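Local coordinates for protein ferredoxin (Mycobacterium smegmatis, PDB 2V2K) that transfers electrons in metabolic reactions as a seven-iron ferredoxin, built to carry one [3Fe-4S] and one [4Fe-4S] cluster, at residues A[2-10]-A[65-73]; A[23-33]-A[82-93]. All blocks are in the same frame, centred on the assembly; numbering follows the deposited sequence.

Contact 1. Residues A[2-10]-A[65-73]; sequences YVIAEPCVD and SSYAQANAD. With F3S (Fe3-s4 cluster), chain D; F3S (Fe3-s4 cluster), chain C.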
# COMPACT_ATOMS: atom_id res chain seq x y z
N TYR A 2 6.90 -0.42 -6.18
CA TYR A 2 7.16 -0.31 -4.77
C TYR A 2 5.99 -0.98 -4.00
O TYR A 2 4.92 -1.25 -4.58
CB TYR A 2 7.36 1.17 -4.39
CG TYR A 2 8.73 1.71 -4.76
CD1 TYR A 2 9.61 2.16 -3.79
CD2 TYR A 2 9.17 1.71 -6.09
CE1 TYR A 2 10.88 2.65 -4.13
CE2 TYR A 2 10.43 2.20 -6.44
CZ TYR A 2 11.28 2.67 -5.46
OH TYR A 2 12.53 3.14 -5.80
N VAL A 3 6.24 -1.29 -2.74
CA VAL A 3 5.38 -2.13 -1.87
C VAL A 3 5.24 -1.49 -0.48
O VAL A 3 6.25 -1.10 0.12
CB VAL A 3 5.94 -3.57 -1.74
CG1 VAL A 3 5.08 -4.40 -0.80
CG2 VAL A 3 6.05 -4.21 -3.13
N ILE A 4 4.01 -1.38 0.02
CA ILE A 4 3.77 -1.01 1.42
C ILE A 4 3.71 -2.30 2.27
O ILE A 4 2.94 -3.22 1.97
CB ILE A 4 2.50 -0.13 1.58
CG1 ILE A 4 2.58 1.11 0.66
CG2 ILE A 4 2.31 0.28 3.03
CD1 ILE A 4 1.42 2.09 0.77
N ALA A 5 4.51 -2.33 3.33
CA ALA A 5 4.63 -3.49 4.23
C ALA A 5 4.01 -3.21 5.63
O ALA A 5 3.37 -2.15 5.85
CB ALA A 5 6.13 -3.90 4.35
N GLU A 6 4.23 -4.13 6.58
CA GLU A 6 3.51 -4.17 7.89
C GLU A 6 3.52 -2.90 8.75
O GLU A 6 2.54 -2.66 9.43
CB GLU A 6 4.00 -5.36 8.75
CG GLU A 6 3.06 -5.69 9.95
CD GLU A 6 3.09 -7.17 10.40
OE1 GLU A 6 2.81 -8.09 9.59
OE2 GLU A 6 3.36 -7.41 11.60
N PRO A 7 4.60 -2.08 8.72
CA PRO A 7 4.58 -0.86 9.55
C PRO A 7 3.45 0.13 9.30
O PRO A 7 3.12 0.89 10.21
CB PRO A 7 5.94 -0.22 9.28
CG PRO A 7 6.80 -1.35 8.84
CD PRO A 7 5.89 -2.22 8.02
N CYS A 8 2.87 0.12 8.11
CA CYS A 8 1.71 0.97 7.82
C CYS A 8 0.44 0.58 8.58
O CYS A 8 -0.41 1.44 8.81
CB CYS A 8 1.42 0.95 6.30
SG CYS A 8 0.11 2.08 5.76
N VAL A 9 0.32 -0.70 8.96
CA VAL A 9 -0.95 -1.25 9.48
C VAL A 9 -1.36 -0.53 10.76
O VAL A 9 -0.57 -0.44 11.71
CB VAL A 9 -0.89 -2.77 9.72
CG1 VAL A 9 -2.17 -3.25 10.49
CG2 VAL A 9 -0.72 -3.51 8.39
N ASP A 10 -2.55 0.05 10.72
CA ASP A 10 -3.13 0.85 11.81
C ASP A 10 -2.26 2.07 12.19
O ASP A 10 -2.35 2.57 13.33
CB ASP A 10 -3.44 -0.02 13.03
CG ASP A 10 -4.40 -1.19 12.72
OD1 ASP A 10 -5.17 -1.14 11.72
OD2 ASP A 10 -4.39 -2.16 13.51
N SER A 65 7.78 -10.56 3.45
CA SER A 65 7.79 -10.90 2.02
C SER A 65 6.40 -11.11 1.40
O SER A 65 6.24 -10.98 0.19
CB SER A 65 8.69 -12.12 1.76
OG SER A 65 8.23 -13.27 2.43
N SER A 66 5.39 -11.40 2.22
CA SER A 66 4.06 -11.68 1.70
C SER A 66 3.29 -10.39 1.34
O SER A 66 2.26 -10.45 0.68
CB SER A 66 3.26 -12.51 2.70
OG SER A 66 2.88 -11.69 3.80
N TYR A 67 3.81 -9.23 1.77
CA TYR A 67 3.13 -7.95 1.51
C TYR A 67 3.06 -7.52 0.04
O TYR A 67 2.10 -6.87 -0.35
CB TYR A 67 3.67 -6.82 2.42
CG TYR A 67 3.08 -6.86 3.81
CD1 TYR A 67 1.93 -6.13 4.13
CD2 TYR A 67 3.63 -7.67 4.79
CE1 TYR A 67 1.37 -6.18 5.39
CE2 TYR A 67 3.07 -7.74 6.05
CZ TYR A 67 1.94 -7.00 6.37
OH TYR A 67 1.38 -7.08 7.64
N ALA A 68 4.04 -7.89 -0.78
CA ALA A 68 3.94 -7.64 -2.22
C ALA A 68 2.69 -8.25 -2.86
O ALA A 68 1.97 -7.57 -3.58
CB ALA A 68 5.20 -8.12 -2.95
N GLN A 69 2.44 -9.54 -2.63
CA GLN A 69 1.18 -10.14 -3.06
C GLN A 69 -0.07 -9.47 -2.45
O GLN A 69 -1.11 -9.39 -3.11
CB GLN A 69 1.13 -11.63 -2.73
CG GLN A 69 -0.03 -12.35 -3.39
CD GLN A 69 0.07 -12.34 -4.92
OE1 GLN A 69 -0.88 -11.95 -5.61
NE2 GLN A 69 1.23 -12.76 -5.44
N ALA A 70 0.05 -9.00 -1.21
CA ALA A 70 -1.07 -8.36 -0.53
C ALA A 70 -1.47 -7.06 -1.22
O ALA A 70 -2.65 -6.75 -1.33
CB ALA A 70 -0.72 -8.11 0.93
N ASN A 71 -0.47 -6.31 -1.67
CA ASN A 71 -0.72 -5.07 -2.39
C ASN A 71 -1.47 -5.29 -3.70
O ASN A 71 -2.36 -4.52 -4.06
CB ASN A 71 0.60 -4.34 -2.66
CG ASN A 71 1.09 -3.56 -1.46
OD1 ASN A 71 1.37 -2.36 -1.55
ND2 ASN A 71 1.21 -4.23 -0.32
N ALA A 72 -1.11 -6.36 -4.41
CA ALA A 72 -1.81 -6.74 -5.63
C ALA A 72 -3.22 -7.23 -5.33
O ALA A 72 -4.18 -6.85 -6.00
CB ALA A 72 -1.02 -7.80 -6.38
N ASP A 73 -3.34 -8.08 -4.32
CA ASP A 73 -4.66 -8.68 -3.94
C ASP A 73 -5.72 -7.63 -3.54
O ASP A 73 -6.94 -7.87 -3.69
CB ASP A 73 -4.49 -9.70 -2.80
CG ASP A 73 -3.83 -11.03 -3.23
OD1 ASP A 73 -3.75 -11.31 -4.44
OD2 ASP A 73 -3.44 -11.82 -2.32
FE1 F3S D . 1.96 6.02 3.64
FE3 F3S D . 1.37 4.13 5.40
FE4 F3S D . 3.68 5.42 5.58
S1 F3S D . -0.02 5.55 4.64
S2 F3S D . 3.28 7.47 4.79
S3 F3S D . 2.93 4.08 3.94
S4 F3S D . 2.32 4.64 7.26
FE1 F3S C . 5.24 4.06 -7.40
FE3 F3S C . 5.86 5.52 -5.17
FE4 F3S C . 4.14 6.48 -7.03
S1 F3S C . 7.30 4.33 -6.47
S2 F3S C . 4.93 5.66 -9.02
S3 F3S C . 3.82 4.57 -5.70
S4 F3S C . 5.76 7.71 -5.91

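Contact 2. Residues A[23-33]-A[82-93]; sequences DCIYEGARMLY and GGASKVGQTDND. With F3S (Fe3-s4 cluster), chain C.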
# COMPACT_ATOMS: atom_id res chain seq x y z
N ASP A 23 -0.74 8.91 -8.59
CA ASP A 23 -1.84 8.71 -7.66
C ASP A 23 -2.28 7.23 -7.58
O ASP A 23 -3.49 6.92 -7.62
CB ASP A 23 -3.00 9.61 -8.07
CG ASP A 23 -4.08 9.69 -7.03
OD1 ASP A 23 -3.79 9.45 -5.83
OD2 ASP A 23 -5.22 10.00 -7.42
N CYS A 24 -1.30 6.33 -7.43
CA CYS A 24 -1.55 4.86 -7.40
C CYS A 24 -1.50 4.20 -6.02
O CYS A 24 -1.41 2.96 -5.92
CB CYS A 24 -0.60 4.12 -8.34
SG CYS A 24 1.09 4.06 -7.76
N ILE A 25 -1.60 5.01 -4.95
CA ILE A 25 -1.54 4.53 -3.58
C ILE A 25 -2.95 4.67 -2.99
O ILE A 25 -3.44 5.77 -2.82
CB ILE A 25 -0.48 5.26 -2.70
CG1 ILE A 25 0.84 5.45 -3.46
CG2 ILE A 25 -0.29 4.44 -1.36
CD1 ILE A 25 2.04 5.94 -2.63
N TYR A 26 -3.58 3.52 -2.74
CA TYR A 26 -5.00 3.42 -2.41
C TYR A 26 -5.21 3.02 -0.95
O TYR A 26 -4.44 2.22 -0.41
CB TYR A 26 -5.70 2.40 -3.29
CG TYR A 26 -5.75 2.70 -4.79
CD1 TYR A 26 -6.96 3.00 -5.42
CD2 TYR A 26 -4.60 2.66 -5.60
CE1 TYR A 26 -7.03 3.25 -6.83
CE2 TYR A 26 -4.67 2.90 -6.99
CZ TYR A 26 -5.88 3.19 -7.59
OH TYR A 26 -5.94 3.45 -8.96
N GLU A 27 -6.29 3.53 -0.35
CA GLU A 27 -6.53 3.33 1.08
C GLU A 27 -7.52 2.20 1.40
O GLU A 27 -8.65 2.21 0.90
CB GLU A 27 -7.05 4.62 1.71
CG GLU A 27 -7.07 4.57 3.23
CD GLU A 27 -7.52 5.85 3.87
OE1 GLU A 27 -7.73 6.85 3.15
OE2 GLU A 27 -7.71 5.86 5.12
N GLY A 28 -7.10 1.28 2.25
CA GLY A 28 -7.98 0.25 2.83
C GLY A 28 -8.33 0.62 4.27
O GLY A 28 -7.93 1.67 4.77
N ALA A 29 -9.07 -0.25 4.94
CA ALA A 29 -9.37 -0.11 6.36
C ALA A 29 -8.14 -0.18 7.26
O ALA A 29 -8.07 0.54 8.25
CB ALA A 29 -10.38 -1.18 6.78
N ARG A 30 -7.19 -1.06 6.93
CA ARG A 30 -6.02 -1.34 7.77
C ARG A 30 -4.72 -0.65 7.37
O ARG A 30 -3.86 -0.41 8.22
CB ARG A 30 -5.73 -2.85 7.82
CG ARG A 30 -6.86 -3.71 8.32
CD ARG A 30 -7.29 -3.38 9.74
NE ARG A 30 -6.26 -3.59 10.77
CZ ARG A 30 -5.93 -4.76 11.32
NH1 ARG A 30 -6.50 -5.89 10.92
NH2 ARG A 30 -5.00 -4.82 12.27
N MET A 31 -4.55 -0.40 6.07
CA MET A 31 -3.30 0.19 5.54
C MET A 31 -3.56 0.79 4.15
O MET A 31 -4.69 0.73 3.65
CB MET A 31 -2.15 -0.85 5.48
CG MET A 31 -2.43 -2.06 4.61
SD MET A 31 -1.15 -3.35 4.68
CE MET A 31 0.21 -2.62 3.79
N LEU A 32 -2.53 1.43 3.59
CA LEU A 32 -2.52 1.82 2.18
C LEU A 32 -1.78 0.75 1.34
O LEU A 32 -1.01 -0.03 1.88
CB LEU A 32 -1.89 3.20 1.97
CG LEU A 32 -2.92 4.31 2.10
CD1 LEU A 32 -3.39 4.36 3.56
CD2 LEU A 32 -2.38 5.65 1.63
N TYR A 33 -2.07 0.74 0.04
CA TYR A 33 -1.61 -0.28 -0.92
C TYR A 33 -1.19 0.39 -2.23
O TYR A 33 -1.91 1.26 -2.75
CB TYR A 33 -2.74 -1.28 -1.21
CG TYR A 33 -3.34 -1.99 0.01
CD1 TYR A 33 -4.36 -1.40 0.78
CD2 TYR A 33 -2.89 -3.24 0.39
CE1 TYR A 33 -4.90 -2.07 1.89
CE2 TYR A 33 -3.42 -3.91 1.49
CZ TYR A 33 -4.44 -3.32 2.23
OH TYR A 33 -4.94 -4.01 3.32
N GLY A 82 -7.03 3.73 -12.09
CA GLY A 82 -6.19 4.76 -12.69
C GLY A 82 -6.15 6.05 -11.90
O GLY A 82 -5.88 7.12 -12.47
N GLY A 83 -6.41 5.96 -10.59
CA GLY A 83 -6.28 7.09 -9.65
C GLY A 83 -7.05 6.89 -8.35
O GLY A 83 -8.28 6.71 -8.36
N ALA A 84 -6.34 6.95 -7.23
CA ALA A 84 -6.92 6.70 -5.91
C ALA A 84 -7.87 7.81 -5.50
O ALA A 84 -8.83 7.57 -4.75
CB ALA A 84 -5.81 6.49 -4.86
N SER A 85 -7.65 9.02 -6.01
CA SER A 85 -8.38 10.19 -5.52
C SER A 85 -9.90 10.05 -5.63
O SER A 85 -10.65 10.46 -4.72
CB SER A 85 -7.90 11.47 -6.23
OG SER A 85 -7.77 12.53 -5.28
N LYS A 86 -10.35 9.47 -6.73
CA LYS A 86 -11.77 9.29 -6.99
C LYS A 86 -12.40 8.08 -6.28
O LYS A 86 -13.62 8.06 -6.03
CB LYS A 86 -12.00 9.15 -8.50
CG LYS A 86 -11.24 7.98 -9.17
CD LYS A 86 -11.21 8.22 -10.68
CE LYS A 86 -10.00 7.63 -11.34
NZ LYS A 86 -9.76 8.34 -12.63
N VAL A 87 -11.58 7.07 -5.97
CA VAL A 87 -12.01 5.85 -5.27
C VAL A 87 -12.23 6.09 -3.76
O VAL A 87 -13.22 5.62 -3.18
CB VAL A 87 -10.96 4.72 -5.49
CG1 VAL A 87 -11.33 3.47 -4.73
CG2 VAL A 87 -10.83 4.40 -6.99
N GLY A 88 -11.29 6.80 -3.14
CA GLY A 88 -11.31 7.00 -1.69
C GLY A 88 -11.05 5.70 -0.94
O GLY A 88 -10.56 4.72 -1.52
N GLN A 89 -11.40 5.68 0.36
CA GLN A 89 -11.17 4.51 1.18
C GLN A 89 -12.17 3.43 0.82
O GLN A 89 -13.36 3.72 0.68
CB GLN A 89 -11.31 4.82 2.68
CG GLN A 89 -10.65 3.78 3.60
CD GLN A 89 -11.61 2.86 4.34
OE1 GLN A 89 -12.50 2.23 3.76
NE2 GLN A 89 -11.41 2.75 5.67
N THR A 90 -11.70 2.19 0.67
CA THR A 90 -12.58 1.06 0.38
C THR A 90 -12.17 -0.17 1.21
O THR A 90 -11.00 -0.34 1.54
CB THR A 90 -12.63 0.67 -1.12
OG1 THR A 90 -11.33 0.28 -1.56
CG2 THR A 90 -13.13 1.81 -1.99
N ASP A 91 -13.15 -1.01 1.55
CA ASP A 91 -12.91 -2.17 2.41
C ASP A 91 -12.49 -3.37 1.57
O ASP A 91 -13.16 -4.40 1.55
CB ASP A 91 -14.15 -2.46 3.29
N ASN A 92 -11.36 -3.21 0.88
CA ASN A 92 -10.85 -4.24 -0.01
C ASN A 92 -9.61 -4.97 0.53
O ASN A 92 -9.00 -5.76 -0.17
CB ASN A 92 -10.57 -3.63 -1.40
CG ASN A 92 -11.83 -3.53 -2.24
OD1 ASN A 92 -12.39 -4.55 -2.64
ND2 ASN A 92 -12.28 -2.31 -2.52
N ASP A 93 -9.26 -4.73 1.80
CA ASP A 93 -8.07 -5.36 2.39
C ASP A 93 -8.12 -6.88 2.22
O ASP A 93 -9.17 -7.50 2.48
CB ASP A 93 -7.96 -5.02 3.89
CG ASP A 93 -8.12 -3.54 4.18
OD1 ASP A 93 -9.27 -3.04 4.05
OD2 ASP A 93 -7.09 -2.91 4.55
FE1 F3S C . 5.24 4.06 -7.40
FE3 F3S C . 5.86 5.52 -5.17
FE4 F3S C . 4.14 6.48 -7.03
S1 F3S C . 7.30 4.33 -6.47
S2 F3S C . 4.93 5.66 -9.02
S3 F3S C . 3.82 4.57 -5.70
S4 F3S C . 5.76 7.71 -5.91
O HOH W 1 -9.41 2.31 -1.89
O HOH W 2 -7.82 5.45 -1.95

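Contact 1. Residues A[2-10]-A[65-73]
The cluster-bearing core of a bacterial-type ferredoxin is covered by a later helix: Val3 and Ile4 of strand 2-4, which pairs with strand 54-56, and Ala5 and Glu6 just after it, meet helix 67-73. The helix crosses the strand at 90°, with axes 7.6 Å apart. The Asn71 amide reads both backbone groups of Ile4. Its ND2 gives a hydrogen bond to Ile4 O (3.0 Å), in the carbonyl plane on a lone pair, and its OD1 accepts from Ile4 N at 3.2 Å, the N-H nearly straight but standing above the amide carbonyl plane. OD1 also accepts from Ile34 N, tying the helix to strand 32-34. A further bond, ND2 to Tyr67 O (2.8 Å), fixes the rotation of the amide; that carbonyl also takes the helical N-H of Asn71, from the opposite face of its plane. Val3 sends CG1 against the backbone of Ala68, 3.6 Å from Ala68 N, and CG2 against the methyl of the same residue.

Tyr67 lies along the chain leaving the strand. Glu6 N sits over the centre of one ring face, and Ala5 CA makes an off-centre CH-pi contact with it. With CG anti to the backbone N (chi1 -165°) and the chain extended, Glu6 brings OE1 to the ring edge, where Tyr67 OH donates at 2.6 Å to the anti side of the carboxylate.

At the other side of the segment, Cys8 SG binds FE3 of the chain D cluster at 2.4 Å, and Tyr2 lays a ring face under S1 of the chain C cluster. The Asn71 amide's hydrogen bonds and a short phenol-carboxylate bond hold the helix to a segment whose far side borders iron and sulfur, and the carboxylate is probably kept ionised by the phenol.

Contact 2. Residues A[23-33]-A[82-93]
Asp93 closes tightly on the turn between strands 25-27 and 32-34. Its OD1 accepts from Ala29 N at 2.9 Å through the syn lone pair. OD2 is gripped twice, from opposite faces of the carboxylate plane: Arg30 N comes from above it, and Tyr33 OH donates at 2.7 Å on the anti side, with ring and carboxylate planes 71° apart. Arg30 itself turns its guanidinium to Asp10 in a salt bridge.

Packing is also close at Tyr26, where Ala84 CB lies over one ring face, 3.8 Å from the centroid, and Val87 CG2 touches the ring edge. The phenol oxygen accepts from Gly83 N and is also hydrogen-bonded to Glu38. Asp23 receives the start of the short, weakly bonded helix 84-87: Ala84 N binds Asp23 O nearly end-on at 2.9 Å, and Ser85 N binds OD2, which the side chain presents with CG anti to its own N (chi1 -168°). Segment 82-93 runs along one side of the antiparallel hairpin of strands 25-27 and 32-34, whose Ile25 faces the chain C cluster, with CD1 3.8 Å from its S3.

Between these two ends the fit is looser and wetter. One water bridges Glu27 O and Gly88 O and accepts from Thr90 OG1; a second takes Glu27 N at 2.9 Å. Thr90 N still reaches Glu27 O directly, whereas Gln89, exposed to solvent, lays its bent chain across Glu27, CG to CG at 3.7 Å.

Contacts 1 and 2 lie about 13 Å apart, centre to centre, and their segments alternate along the chain. They touch directly: Asp10 OD1 of contact 1 forms a salt bridge with Arg30 NE of contact 2 at 2.8 Å, Ile4 O packs on Met31 CE at 3.3 Å, and Cys8 SG lies 3.5 Å from Leu32 N. Both border the chain C cluster, through Tyr2 and through Cys24 with Ile25. Ile4 and Leu32 both belong to the pocket of the chain D cluster, by similarity the [3Fe-4S] site of Cys8. Both sites are modelled as Fe3-S4, although that of chain C is expected, by similarity, to hold [4Fe-4S].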